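Probable benzoylformate decarboxylase (PDB 7ORX) binds thiamine diphosphate and belongs to the thiamine-diphosphate-dependent enzymes, four-chain here, with two cofactor-binding domains flanking a central Rossmann-like domain. Local coordinates at residues 195-200 and 326-331; 205-210 and 265-270; 227-232 and 332-337; 271-276 and 296-301. All blocks are in the same frame, centred on the assembly; numbering follows the deposited sequence.

Contact 1: residues 195-200 and 326-331; sequences DLIETL and EILANM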
loop_
_atom_site.group_PDB
_atom_site.type_symbol
_atom_site.label_atom_id
_atom_site.label_comp_id
_atom_site.label_asym_id
_atom_site.label_seq_id
_atom_site.Cartn_x
_atom_site.Cartn_y
_atom_site.Cartn_z
ATOM N N ASP C 195 -32.425 13.454 23.654
ATOM C CA ASP C 195 -32.899 12.417 22.693
ATOM C C ASP C 195 -32.603 11.018 23.250
ATOM O O ASP C 195 -33.526 10.203 23.245
ATOM C CB ASP C 195 -32.240 12.498 21.317
ATOM C CG ASP C 195 -32.463 13.832 20.618
ATOM O OD1 ASP C 195 -33.618 14.372 20.664
ATOM O OD2 ASP C 195 -31.468 14.351 20.060
ATOM N N LEU C 196 -31.357 10.749 23.667
ATOM C CA LEU C 196 -30.947 9.474 24.308
ATOM C C LEU C 196 -31.854 9.216 25.515
ATOM O O LEU C 196 -32.392 8.099 25.580
ATOM C CB LEU C 196 -29.477 9.495 24.744
ATOM C CG LEU C 196 -28.463 8.825 23.817
ATOM C CD1 LEU C 196 -29.026 7.580 23.164
ATOM C CD2 LEU C 196 -27.983 9.747 22.724
ATOM N N ILE C 197 -32.044 10.188 26.421
ATOM C CA ILE C 197 -32.770 9.919 27.697
ATOM C C ILE C 197 -34.265 9.754 27.386
ATOM O O ILE C 197 -34.871 8.863 27.967
ATOM C CB ILE C 197 -32.488 10.897 28.855
ATOM C CG1 ILE C 197 -33.580 11.949 28.998
ATOM C CG2 ILE C 197 -31.091 11.497 28.792
ATOM C CD1 ILE C 197 -33.970 12.255 30.429
ATOM N N GLU C 198 -34.839 10.512 26.467
ATOM C CA GLU C 198 -36.250 10.298 26.045
ATOM C C GLU C 198 -36.365 8.852 25.548
ATOM O O GLU C 198 -37.140 8.110 26.136
ATOM C CB GLU C 198 -36.717 11.297 24.986
ATOM C CG GLU C 198 -38.218 11.223 24.729
ATOM C CD GLU C 198 -38.909 12.584 24.465
ATOM O OE1 GLU C 198 -38.265 13.541 23.896
ATOM O OE2 GLU C 198 -40.118 12.723 24.824
ATOM N N THR C 199 -35.551 8.427 24.588
ATOM C CA THR C 199 -35.622 7.069 23.988
ATOM C C THR C 199 -35.502 5.989 25.073
ATOM O O THR C 199 -36.162 4.927 24.928
ATOM C CB THR C 199 -34.505 6.798 22.977
ATOM O OG1 THR C 199 -34.314 7.966 22.189
ATOM C CG2 THR C 199 -34.807 5.644 22.050
ATOM N N LEU C 200 -34.679 6.232 26.102
ATOM C CA LEU C 200 -34.411 5.258 27.188
ATOM C C LEU C 200 -35.616 5.188 28.123
ATOM O O LEU C 200 -36.086 4.053 28.355
ATOM C CB LEU C 200 -33.127 5.641 27.932
ATOM C CG LEU C 200 -31.830 5.200 27.253
ATOM C CD1 LEU C 200 -30.621 5.711 28.005
ATOM C CD2 LEU C 200 -31.754 3.689 27.161
ATOM N N GLU C 326 -21.788 8.055 32.105
ATOM C CA GLU C 326 -21.807 8.855 33.355
ATOM C C GLU C 326 -23.022 9.778 33.301
ATOM O O GLU C 326 -23.818 9.755 34.245
ATOM C CB GLU C 326 -20.492 9.620 33.526
ATOM C CG GLU C 326 -20.469 10.527 34.743
ATOM C CD GLU C 326 -19.272 11.479 34.894
ATOM O OE1 GLU C 326 -18.239 11.283 34.190
ATOM O OE2 GLU C 326 -19.368 12.431 35.727
ATOM N N ILE C 327 -23.159 10.539 32.213
ATOM C CA ILE C 327 -24.270 11.517 32.026
ATOM C C ILE C 327 -25.601 10.751 32.117
ATOM O O ILE C 327 -26.475 11.189 32.913
ATOM C CB ILE C 327 -24.126 12.310 30.708
ATOM C CG1 ILE C 327 -23.312 13.597 30.877
ATOM C CG2 ILE C 327 -25.481 12.613 30.112
ATOM C CD1 ILE C 327 -22.014 13.659 30.056
ATOM N N LEU C 328 -25.764 9.668 31.345
ATOM C CA LEU C 328 -27.073 8.994 31.239
ATOM C C LEU C 328 -27.417 8.396 32.606
ATOM O O LEU C 328 -28.580 8.479 33.020
ATOM C CB LEU C 328 -26.994 7.871 30.218
ATOM C CG LEU C 328 -26.827 8.237 28.761
ATOM C CD1 LEU C 328 -26.671 6.947 27.954
ATOM C CD2 LEU C 328 -28.015 9.041 28.284
ATOM N N ALA C 329 -26.440 7.775 33.258
ATOM C CA ALA C 329 -26.596 7.094 34.557
ATOM C C ALA C 329 -27.078 8.101 35.599
ATOM O O ALA C 329 -27.897 7.728 36.446
ATOM C CB ALA C 329 -25.287 6.463 34.970
ATOM N N ASN C 330 -26.588 9.330 35.555
ATOM C CA ASN C 330 -26.893 10.322 36.621
ATOM C C ASN C 330 -28.191 11.074 36.305
ATOM O O ASN C 330 -28.650 11.755 37.220
ATOM C CB ASN C 330 -25.699 11.240 36.903
ATOM C CG ASN C 330 -24.590 10.495 37.628
ATOM O OD1 ASN C 330 -24.803 9.768 38.611
ATOM N ND2 ASN C 330 -23.381 10.636 37.122
ATOM N N MET C 331 -28.795 10.913 35.115
ATOM C CA MET C 331 -29.908 11.789 34.671
ATOM C C MET C 331 -31.170 11.043 34.216
ATOM O O MET C 331 -32.256 11.687 34.264
ATOM C CB MET C 331 -29.433 12.727 33.567
ATOM C CG MET C 331 -29.006 14.075 34.098
ATOM S SD MET C 331 -28.845 15.248 32.675
ATOM C CE MET C 331 -28.573 16.820 33.506
#

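Contact 2: residues 205-210 and 265-270; sequences NPVLVL and KTLEGH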
loop_
_atom_site.group_PDB
_atom_site.type_symbol
_atom_site.label_atom_id
_atom_site.label_comp_id
_atom_site.label_asym_id
_atom_site.label_seq_id
_atom_site.Cartn_x
_atom_site.Cartn_y
_atom_site.Cartn_z
ATOM N N ASN C 205 -39.378 -2.138 27.524
ATOM C CA ASN C 205 -38.528 -3.289 27.914
ATOM C C ASN C 205 -37.147 -3.199 27.253
ATOM O O ASN C 205 -36.845 -3.988 26.355
ATOM C CB ASN C 205 -39.276 -4.587 27.607
ATOM C CG ASN C 205 -38.425 -5.827 27.795
ATOM O OD1 ASN C 205 -37.555 -5.857 28.662
ATOM N ND2 ASN C 205 -38.627 -6.833 26.951
ATOM N N PRO C 206 -36.242 -2.290 27.711
ATOM C CA PRO C 206 -34.939 -2.078 27.083
ATOM C C PRO C 206 -33.873 -3.048 27.586
ATOM O O PRO C 206 -34.058 -3.601 28.648
ATOM C CB PRO C 206 -34.562 -0.685 27.586
ATOM C CG PRO C 206 -35.091 -0.660 28.977
ATOM C CD PRO C 206 -36.389 -1.428 28.884
ATOM N N VAL C 207 -32.787 -3.216 26.840
ATOM C CA VAL C 207 -31.642 -4.096 27.211
ATOM C C VAL C 207 -30.348 -3.339 26.901
ATOM O O VAL C 207 -30.316 -2.632 25.863
ATOM C CB VAL C 207 -31.702 -5.441 26.468
ATOM C CG1 VAL C 207 -31.672 -5.316 24.951
ATOM C CG2 VAL C 207 -30.602 -6.370 26.936
ATOM N N LEU C 208 -29.366 -3.415 27.805
ATOM C CA LEU C 208 -28.015 -2.866 27.606
ATOM C C LEU C 208 -27.131 -3.980 27.082
ATOM O O LEU C 208 -27.092 -5.039 27.714
ATOM C CB LEU C 208 -27.448 -2.393 28.943
ATOM C CG LEU C 208 -28.207 -1.284 29.659
ATOM C CD1 LEU C 208 -27.207 -0.437 30.437
ATOM C CD2 LEU C 208 -28.998 -0.412 28.692
ATOM N N VAL C 209 -26.405 -3.733 26.003
ATOM C CA VAL C 209 -25.358 -4.663 25.518
ATOM C C VAL C 209 -24.052 -3.905 25.639
ATOM O O VAL C 209 -24.059 -2.791 25.193
ATOM C CB VAL C 209 -25.658 -5.081 24.085
ATOM C CG1 VAL C 209 -24.576 -5.987 23.523
ATOM C CG2 VAL C 209 -27.022 -5.728 24.002
ATOM N N LEU C 210 -23.059 -4.433 26.346
ATOM C CA LEU C 210 -21.870 -3.660 26.760
ATOM C C LEU C 210 -20.624 -4.275 26.149
ATOM O O LEU C 210 -20.498 -5.504 26.109
ATOM C CB LEU C 210 -21.772 -3.610 28.286
ATOM C CG LEU C 210 -22.920 -2.859 28.962
ATOM C CD1 LEU C 210 -22.766 -2.768 30.476
ATOM C CD2 LEU C 210 -23.079 -1.481 28.415
ATOM N N LYS C 265 -32.342 -13.939 18.376
ATOM C CA LYS C 265 -33.283 -14.860 19.080
ATOM C C LYS C 265 -33.150 -14.630 20.596
ATOM O O LYS C 265 -34.180 -14.626 21.285
ATOM C CB LYS C 265 -33.054 -16.311 18.629
ATOM C CG LYS C 265 -33.933 -17.375 19.309
ATOM C CD LYS C 265 -33.127 -18.400 20.161
ATOM C CE LYS C 265 -33.686 -18.694 21.552
ATOM N NZ LYS C 265 -34.998 -19.390 21.496
ATOM N N THR C 266 -31.928 -14.430 21.092
ATOM C CA THR C 266 -31.626 -14.177 22.526
ATOM C C THR C 266 -32.309 -12.887 23.007
ATOM O O THR C 266 -32.852 -12.917 24.130
ATOM C CB THR C 266 -30.118 -14.092 22.752
ATOM O OG1 THR C 266 -29.515 -15.305 22.299
ATOM C CG2 THR C 266 -29.751 -13.837 24.193
ATOM N N LEU C 267 -32.276 -11.802 22.204
ATOM C CA LEU C 267 -32.838 -10.472 22.566
ATOM C C LEU C 267 -34.306 -10.344 22.144
ATOM O O LEU C 267 -34.856 -9.217 22.237
ATOM C CB LEU C 267 -32.020 -9.376 21.879
ATOM C CG LEU C 267 -30.545 -9.296 22.230
ATOM C CD1 LEU C 267 -29.881 -8.174 21.475
ATOM C CD2 LEU C 267 -30.345 -9.132 23.727
ATOM N N GLU C 268 -34.914 -11.422 21.653
ATOM C CA GLU C 268 -36.359 -11.456 21.305
ATOM C C GLU C 268 -37.137 -10.883 22.504
ATOM O O GLU C 268 -36.812 -11.245 23.669
ATOM C CB GLU C 268 -36.731 -12.899 20.933
ATOM C CG GLU C 268 -38.123 -13.122 20.329
ATOM C CD GLU C 268 -38.816 -14.458 20.697
ATOM O OE1 GLU C 268 -38.116 -15.415 21.150
ATOM O OE2 GLU C 268 -40.070 -14.547 20.581
ATOM N N GLY C 269 -38.071 -9.971 22.239
ATOM C CA GLY C 269 -38.921 -9.365 23.277
ATOM C C GLY C 269 -38.471 -7.960 23.667
ATOM O O GLY C 269 -39.229 -7.266 24.333
ATOM N N HIS C 270 -37.271 -7.537 23.305
ATOM C CA HIS C 270 -36.785 -6.188 23.691
ATOM C C HIS C 270 -37.067 -5.182 22.573
ATOM O O HIS C 270 -36.779 -5.517 21.440
ATOM C CB HIS C 270 -35.304 -6.280 24.046
ATOM C CG HIS C 270 -35.041 -6.959 25.337
ATOM N ND1 HIS C 270 -34.424 -8.179 25.400
ATOM C CD2 HIS C 270 -35.277 -6.580 26.605
ATOM C CE1 HIS C 270 -34.289 -8.538 26.660
ATOM N NE2 HIS C 270 -34.802 -7.565 27.413
#

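Contact 3: residues 227-232 and 332-337; sequences AEKLRA and VKPSDR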
loop_
_atom_site.group_PDB
_atom_site.type_symbol
_atom_site.label_atom_id
_atom_site.label_comp_id
_atom_site.label_asym_id
_atom_site.label_seq_id
_atom_site.Cartn_x
_atom_site.Cartn_y
_atom_site.Cartn_z
ATOM N N ALA C 227 -28.144 0.449 34.561
ATOM C CA ALA C 227 -28.918 -0.805 34.621
ATOM C C ALA C 227 -29.850 -0.776 35.835
ATOM O O ALA C 227 -31.013 -1.188 35.661
ATOM C CB ALA C 227 -27.991 -1.999 34.650
ATOM N N GLU C 228 -29.388 -0.320 37.009
ATOM C CA GLU C 228 -30.257 -0.177 38.213
ATOM C C GLU C 228 -31.429 0.758 37.891
ATOM O O GLU C 228 -32.578 0.381 38.159
ATOM C CB GLU C 228 -29.461 0.237 39.448
ATOM C CG GLU C 228 -28.851 -0.980 40.169
ATOM C CD GLU C 228 -27.613 -0.735 41.031
ATOM O OE1 GLU C 228 -27.156 0.478 41.099
ATOM O OE2 GLU C 228 -27.081 -1.757 41.607
ATOM N N LYS C 229 -31.173 1.900 37.261
ATOM C CA LYS C 229 -32.229 2.923 37.037
ATOM C C LYS C 229 -33.278 2.400 36.057
ATOM O O LYS C 229 -34.457 2.710 36.243
ATOM C CB LYS C 229 -31.632 4.229 36.493
ATOM C CG LYS C 229 -30.687 4.899 37.468
ATOM C CD LYS C 229 -30.983 6.354 37.692
ATOM C CE LYS C 229 -30.192 6.949 38.832
ATOM N NZ LYS C 229 -29.806 8.337 38.490
ATOM N N LEU C 230 -32.860 1.672 35.023
ATOM C CA LEU C 230 -33.778 1.143 33.981
ATOM C C LEU C 230 -34.289 -0.251 34.340
ATOM O O LEU C 230 -35.047 -0.787 33.532
ATOM C CB LEU C 230 -33.032 1.085 32.649
ATOM C CG LEU C 230 -32.708 2.435 32.027
ATOM C CD1 LEU C 230 -31.897 2.204 30.764
ATOM C CD2 LEU C 230 -33.979 3.224 31.730
ATOM N N ARG C 231 -33.864 -0.818 35.470
ATOM C CA ARG C 231 -34.173 -2.215 35.821
ATOM C C ARG C 231 -33.969 -3.089 34.581
ATOM O O ARG C 231 -34.832 -3.969 34.304
ATOM C CB ARG C 231 -35.589 -2.301 36.404
ATOM C CG ARG C 231 -35.704 -1.567 37.731
ATOM C CD ARG C 231 -36.031 -0.077 37.567
ATOM N NE ARG C 231 -36.615 0.456 38.787
ATOM C CZ ARG C 231 -35.979 1.111 39.743
ATOM N NH1 ARG C 231 -34.701 1.440 39.623
ATOM N NH2 ARG C 231 -36.657 1.472 40.811
ATOM N N ALA C 232 -32.860 -2.869 33.887
ATOM C CA ALA C 232 -32.606 -3.449 32.557
ATOM C C ALA C 232 -31.667 -4.628 32.697
ATOM O O ALA C 232 -30.698 -4.568 33.441
ATOM C CB ALA C 232 -31.997 -2.428 31.658
ATOM N N VAL C 332 -31.098 9.772 33.817
ATOM C CA VAL C 332 -32.338 8.966 33.564
ATOM C C VAL C 332 -33.116 8.787 34.875
ATOM O O VAL C 332 -32.480 8.654 35.940
ATOM C CB VAL C 332 -32.078 7.613 32.887
ATOM C CG1 VAL C 332 -31.375 7.781 31.549
ATOM C CG2 VAL C 332 -31.312 6.691 33.785
ATOM N N LYS C 333 -34.448 8.843 34.775
ATOM C CA LYS C 333 -35.415 8.706 35.899
ATOM C C LYS C 333 -35.544 7.215 36.211
ATOM O O LYS C 333 -35.604 6.396 35.293
ATOM C CB LYS C 333 -36.792 9.300 35.535
ATOM C CG LYS C 333 -36.909 10.828 35.513
ATOM C CD LYS C 333 -36.326 11.539 36.759
ATOM C CE LYS C 333 -36.473 10.833 38.116
ATOM N NZ LYS C 333 -37.685 11.219 38.883
ATOM N N PRO C 334 -35.548 6.806 37.499
ATOM C CA PRO C 334 -35.930 5.436 37.852
ATOM C C PRO C 334 -37.244 5.054 37.142
ATOM O O PRO C 334 -38.132 5.886 37.123
ATOM C CB PRO C 334 -36.049 5.470 39.385
ATOM C CG PRO C 334 -35.098 6.575 39.795
ATOM C CD PRO C 334 -35.181 7.601 38.679
ATOM N N SER C 335 -37.313 3.869 36.524
ATOM C CA SER C 335 -38.465 3.412 35.708
ATOM C C SER C 335 -39.515 2.659 36.570
ATOM O O SER C 335 -39.215 2.167 37.750
ATOM C CB SER C 335 -38.010 2.514 34.593
ATOM O OG SER C 335 -36.997 3.092 33.799
ATOM N N ASP C 336 -40.714 2.550 35.979
ATOM C CA ASP C 336 -41.867 1.767 36.480
ATOM C C ASP C 336 -41.697 0.306 36.007
ATOM O O ASP C 336 -42.467 -0.208 35.139
ATOM C CB ASP C 336 -43.188 2.444 36.097
ATOM C CG ASP C 336 -44.326 2.100 37.032
ATOM O OD1 ASP C 336 -44.078 1.504 38.114
ATOM O OD2 ASP C 336 -45.465 2.416 36.666
ATOM N N ARG C 337 -40.690 -0.328 36.597
ATOM C CA ARG C 337 -40.390 -1.774 36.623
ATOM C C ARG C 337 -39.900 -2.166 38.019
ATOM O O ARG C 337 -39.257 -1.324 38.633
ATOM C CB ARG C 337 -39.276 -2.021 35.609
ATOM C CG ARG C 337 -39.743 -2.698 34.334
ATOM C CD ARG C 337 -39.806 -1.830 33.107
ATOM N NE ARG C 337 -38.531 -1.179 32.868
ATOM C CZ ARG C 337 -38.335 -0.272 31.942
ATOM N NH1 ARG C 337 -39.332 0.053 31.137
ATOM N NH2 ARG C 337 -37.129 0.251 31.800
#

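Contact 4: residues 271-276 and 296-301; sequences DLILVV and ARLIHV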
loop_
_atom_site.group_PDB
_atom_site.type_symbol
_atom_site.label_atom_id
_atom_site.label_comp_id
_atom_site.label_asym_id
_atom_site.label_seq_id
_atom_site.Cartn_x
_atom_site.Cartn_y
_atom_site.Cartn_z
ATOM N N ASP C 271 -37.575 -3.995 22.909
ATOM C CA ASP C 271 -37.971 -2.920 21.939
ATOM C C ASP C 271 -36.807 -1.948 21.699
ATOM O O ASP C 271 -36.801 -1.261 20.630
ATOM C CB ASP C 271 -39.204 -2.133 22.404
ATOM C CG ASP C 271 -39.100 -1.506 23.781
ATOM O OD1 ASP C 271 -38.406 -2.043 24.629
ATOM O OD2 ASP C 271 -39.739 -0.476 23.995
ATOM N N LEU C 272 -35.868 -1.875 22.654
ATOM C CA LEU C 272 -34.637 -1.050 22.542
ATOM C C LEU C 272 -33.414 -1.865 22.979
ATOM O O LEU C 272 -33.367 -2.210 24.153
ATOM C CB LEU C 272 -34.813 0.205 23.401
ATOM C CG LEU C 272 -33.710 1.228 23.189
ATOM C CD1 LEU C 272 -33.915 1.981 21.879
ATOM C CD2 LEU C 272 -33.639 2.155 24.377
ATOM N N ILE C 273 -32.506 -2.134 22.040
ATOM C CA ILE C 273 -31.119 -2.615 22.286
ATOM C C ILE C 273 -30.246 -1.359 22.325
ATOM O O ILE C 273 -29.995 -0.802 21.256
ATOM C CB ILE C 273 -30.589 -3.559 21.166
ATOM C CG1 ILE C 273 -31.609 -4.509 20.520
ATOM C CG2 ILE C 273 -29.362 -4.305 21.631
ATOM C CD1 ILE C 273 -32.463 -5.213 21.456
ATOM N N LEU C 274 -29.751 -0.941 23.492
ATOM C CA LEU C 274 -28.689 0.085 23.577
ATOM C C LEU C 274 -27.346 -0.629 23.682
ATOM O O LEU C 274 -27.071 -1.263 24.709
ATOM C CB LEU C 274 -28.933 0.983 24.783
ATOM C CG LEU C 274 -27.799 1.949 25.089
ATOM C CD1 LEU C 274 -27.628 2.951 23.943
ATOM C CD2 LEU C 274 -28.069 2.636 26.413
ATOM N N VAL C 275 -26.535 -0.551 22.633
ATOM C CA VAL C 275 -25.164 -1.138 22.579
ATOM C C VAL C 275 -24.193 -0.016 22.912
ATOM O O VAL C 275 -24.143 0.886 22.141
ATOM C CB VAL C 275 -24.843 -1.734 21.192
ATOM C CG1 VAL C 275 -23.412 -2.258 21.117
ATOM C CG2 VAL C 275 -25.864 -2.810 20.808
ATOM N N VAL C 276 -23.389 -0.160 23.959
ATOM C CA VAL C 276 -22.371 0.837 24.385
ATOM C C VAL C 276 -20.975 0.191 24.287
ATOM O O VAL C 276 -20.745 -0.877 24.856
ATOM C CB VAL C 276 -22.685 1.356 25.798
ATOM C CG1 VAL C 276 -21.732 2.468 26.167
ATOM C CG2 VAL C 276 -24.132 1.812 25.914
ATOM N N ALA C 296 -37.772 -4.107 17.188
ATOM C CA ALA C 296 -36.595 -3.642 17.967
ATOM C C ALA C 296 -35.833 -2.569 17.186
ATOM O O ALA C 296 -35.671 -2.711 15.963
ATOM C CB ALA C 296 -35.696 -4.812 18.297
ATOM N N ARG C 297 -35.406 -1.532 17.898
ATOM C CA ARG C 297 -34.515 -0.455 17.370
ATOM C C ARG C 297 -33.242 -0.480 18.216
ATOM O O ARG C 297 -33.330 -0.724 19.426
ATOM C CB ARG C 297 -35.193 0.926 17.348
ATOM C CG ARG C 297 -35.853 1.338 18.663
ATOM C CD ARG C 297 -36.360 2.779 18.696
ATOM N NE ARG C 297 -35.388 3.719 18.107
ATOM C CZ ARG C 297 -35.309 5.028 18.339
ATOM N NH1 ARG C 297 -36.185 5.618 19.131
ATOM N NH2 ARG C 297 -34.391 5.742 17.713
ATOM N N LEU C 298 -32.105 -0.298 17.559
ATOM C CA LEU C 298 -30.770 -0.420 18.168
ATOM C C LEU C 298 -30.160 0.974 18.186
ATOM O O LEU C 298 -30.121 1.572 17.099
ATOM C CB LEU C 298 -29.957 -1.419 17.340
ATOM C CG LEU C 298 -28.606 -1.812 17.939
ATOM C CD1 LEU C 298 -28.277 -3.294 17.739
ATOM C CD2 LEU C 298 -27.505 -0.957 17.357
ATOM N N ILE C 299 -29.827 1.479 19.377
ATOM C CA ILE C 299 -28.972 2.671 19.620
ATOM C C ILE C 299 -27.568 2.174 19.886
ATOM O O ILE C 299 -27.411 1.234 20.644
ATOM C CB ILE C 299 -29.431 3.549 20.802
ATOM C CG1 ILE C 299 -30.900 3.933 20.737
ATOM C CG2 ILE C 299 -28.605 4.804 20.822
ATOM C CD1 ILE C 299 -31.318 4.429 19.383
ATOM N N HIS C 300 -26.573 2.855 19.354
ATOM C CA HIS C 300 -25.185 2.360 19.317
ATOM C C HIS C 300 -24.259 3.493 19.708
ATOM O O HIS C 300 -24.282 4.497 19.013
ATOM C CB HIS C 300 -24.941 1.840 17.917
ATOM C CG HIS C 300 -23.587 1.303 17.750
ATOM N ND1 HIS C 300 -23.002 1.228 16.510
ATOM C CD2 HIS C 300 -22.709 0.831 18.656
ATOM C CE1 HIS C 300 -21.785 0.734 16.648
ATOM N NE2 HIS C 300 -21.593 0.448 17.967
ATOM N N VAL C 301 -23.512 3.372 20.791
ATOM C CA VAL C 301 -22.629 4.459 21.298
ATOM C C VAL C 301 -21.174 3.983 21.259
ATOM O O VAL C 301 -20.896 3.008 21.915
ATOM C CB VAL C 301 -23.042 4.919 22.707
ATOM C CG1 VAL C 301 -22.117 6.023 23.196
ATOM C CG2 VAL C 301 -24.489 5.363 22.725
#

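Contact 1: residues 195-200 and 326-331
One turn of helix 190-202, the turn that sets Leu-196, Ile-197 and Leu-200 against Leu-328, carries a doubly gripped carbonyl: Asp-195 O accepts Thr-199 N at 3.0 Å and also the hydroxyl Thr-199 OG1 at 2.6 Å. The two donors arrive from opposite faces of the carbonyl plane, so the helix bond survives while the hydroxyl is folded back onto its own helix and the rotation of the threonine is fixed. Across the interface the side-chain contacts are between hydrocarbon groups. Leu-328 is the shared partner, and its two methyls divide the work. Leu-328 CD2 lies 3.9 Å from Leu-196 CB, and the same methyl is 4.0 Å from Ile-197 CG2; the side chains of Ile-197 and Leu-328 run past one another in opposite senses. Leu-328 CD1 instead meets Leu-200 CD1 at 4.1 Å, the side chains crossing at about a right angle. At the margin Ile-197 CD1 approaches the backbone, 4.2 Å from Met-331 O. The short helical segments cross at -51°. Their axes stay 10.7 Å apart, a separation that Leu-328 spans by meeting all three side chains. Inward, Leu-200 rests on Leu-272 and Leu-274 and Leu-196 on Ile-299, which places helix 190-202 on the sheet of the central domain, with helix 321-331 packed beside it. With the Thr-199 hydroxyl spent on the Asp-195 carbonyl of its own helix, the pair is probably held by dispersion and exclusion of water, its mutual setting depending on side-chain shape more than on directional bonds.

Contact 2: residues 205-210 and 265-270
Val-207 caps one face of the His-270 ring: its CB stands over the centre of the imidazole, 3.7 Å from the ring centroid and 8° off the ring normal, a CH-pi contact in which the two side chains cross at about a right angle. At the rim of the same ring Asn-205 O comes close to its plane, 3.0 Å from His-270 CD2. The Asn-205 amide, turned 41° from the imidazole plane, passes the ring and gives a weak bond from ND2 to Gly-269 O, 2.7 Å long but bent at the hydrogen. CG of Asn-205 is anti to the backbone N (chi1 172°), which puts CG on the side of the turn. Further along, Val-207 CG1 touches Leu-267 CD2 at 4.2 Å.

The second shell is the turn itself. A type II beta turn runs from Leu-267 to His-270, closed by His-270 N to Leu-267 O at 3.1 Å, with Gly-269 at the third position, where its positive phi suits glycine. His-270 ND1 adds a weak bond to the same Leu-267 O, tethering the imidazole. Beyond the turn, Asp-271 OD1 accepts from Asn-205 N, and Val-207 is bonded through its backbone to Leu-272 and Leu-274.

The turn thus delivers the chain from helix 260-266 into strand 272-276 beside strand 206-210, at the point where a 3-2-1-4-5-6 sheet passes from its first half to its second, the hallmark topology of the Rossmann fold.

Contact 3: residues 227-232 and 332-337
A Schellman motif ends helix 220-230 at Arg-231, and the chain that follows helix 321-331 docks against this terminus through Ser-335 and Arg-337. The motif is seen in the positive phi of Arg-231 and in two bonds back, Ala-232 N to Ala-227 O and Arg-231 N to Glu-228 O. The last carbonyls find donors in the docked chain. Ser-335 N meets Lys-229 O at 3.1 Å. Arg-337 NH2 reaches Leu-230 O at 2.9 Å in an almost straight bond (174°), with the oxygen in the guanidinium plane; Arg-337 NH1 goes on to Ala-203 O.

Arg-231 works in the reverse direction. A bend at chi2 (87°) turns CD toward the docked chain, and NE donates to Arg-337 O at 3.2 Å, while NH1 turns back to Glu-228 O at 2.8 Å, coming from the face opposite that used by Arg-231 N. At the base of the two side chains, Arg-231 CB packs on Arg-337 CB at 3.8 Å. The aliphatic part of Lys-229 lies across Val-332, its CB 3.7 Å from Val-332 CG2, and its NZ is bonded to Ala-329 O.

Two like charges lie near each other without touching, NE to NE 6.4 Å for Arg-231 and Arg-337, with guanidinium planes 66° apart. Their mutual repulsion is probably offset by the backbone carbonyls they bind, and positive groups here would probably interact favourably with the negative C-terminal end of the helix dipole.

Contact 4: residues 271-276 and 296-301
Backbone hydrogen bonds join segments 271-276 and 296-301 in parallel register. The ladder alternates: Arg-297 N to Asp-271 O, Ile-273 N to Arg-297 O, Ile-299 N to Ile-273 O, Val-275 N to Ile-299 O at 2.8 Å, and Val-301 N to Val-275 O at 2.9 Å. CA-H...O contacts accompany it, as from Leu-298 CA to Ile-273 O.

Apolar packing differs on the two faces. On the face of Leu-272, Leu-274 and Ile-299, which helix 190-202 covers, Leu-274 CD1 lies 3.7 Å from Ile-299 CB and 4.1 Å from Val-301 CG2. Leu-272 CD1 likewise touches Ile-299 CG1 (3.8 Å). These are neighbouring strands of the Rossmann-like parallel sheet, 272-276 near its middle, and the 19 residues linking the segments contain neither helix nor strand. On the other face Val-275 CG2 meets Leu-298 CD1 at 3.9 Å, and Val-275 O lies at the edge of the His-300 ring.

Polar side chains look beyond the pair. Arg-297 NH2 forms a salt bridge with Glu-315 OE1, His-300 NE2 bonds to Ala-278 O, and the Asp-271 carboxylate accepts from the backbone N atoms of Thr-204 and Asn-205.

The four contacts trace one Rossmann-like domain from its sheet outward. Contact 4 is core, a backbone ladder between neighbouring strands, and contact 2 shares its sheet, since strands 206-210 and 272-276 are adjacent; their centres are about 8 Å apart. Contact 1, also buried, is apolar in its side-chain contacts and rests on contact 4. Contact 3 lies on the periphery, where arginines and a loop meet a helix end; it touches contact 1 where Leu-200 packs on Leu-230. Chemistry thus shifts with place: regular bonds within the sheet, hydrocarbon above it, and side-chain and backbone bonds at the partly buried margins, weak at the turn, firmer at the helix end.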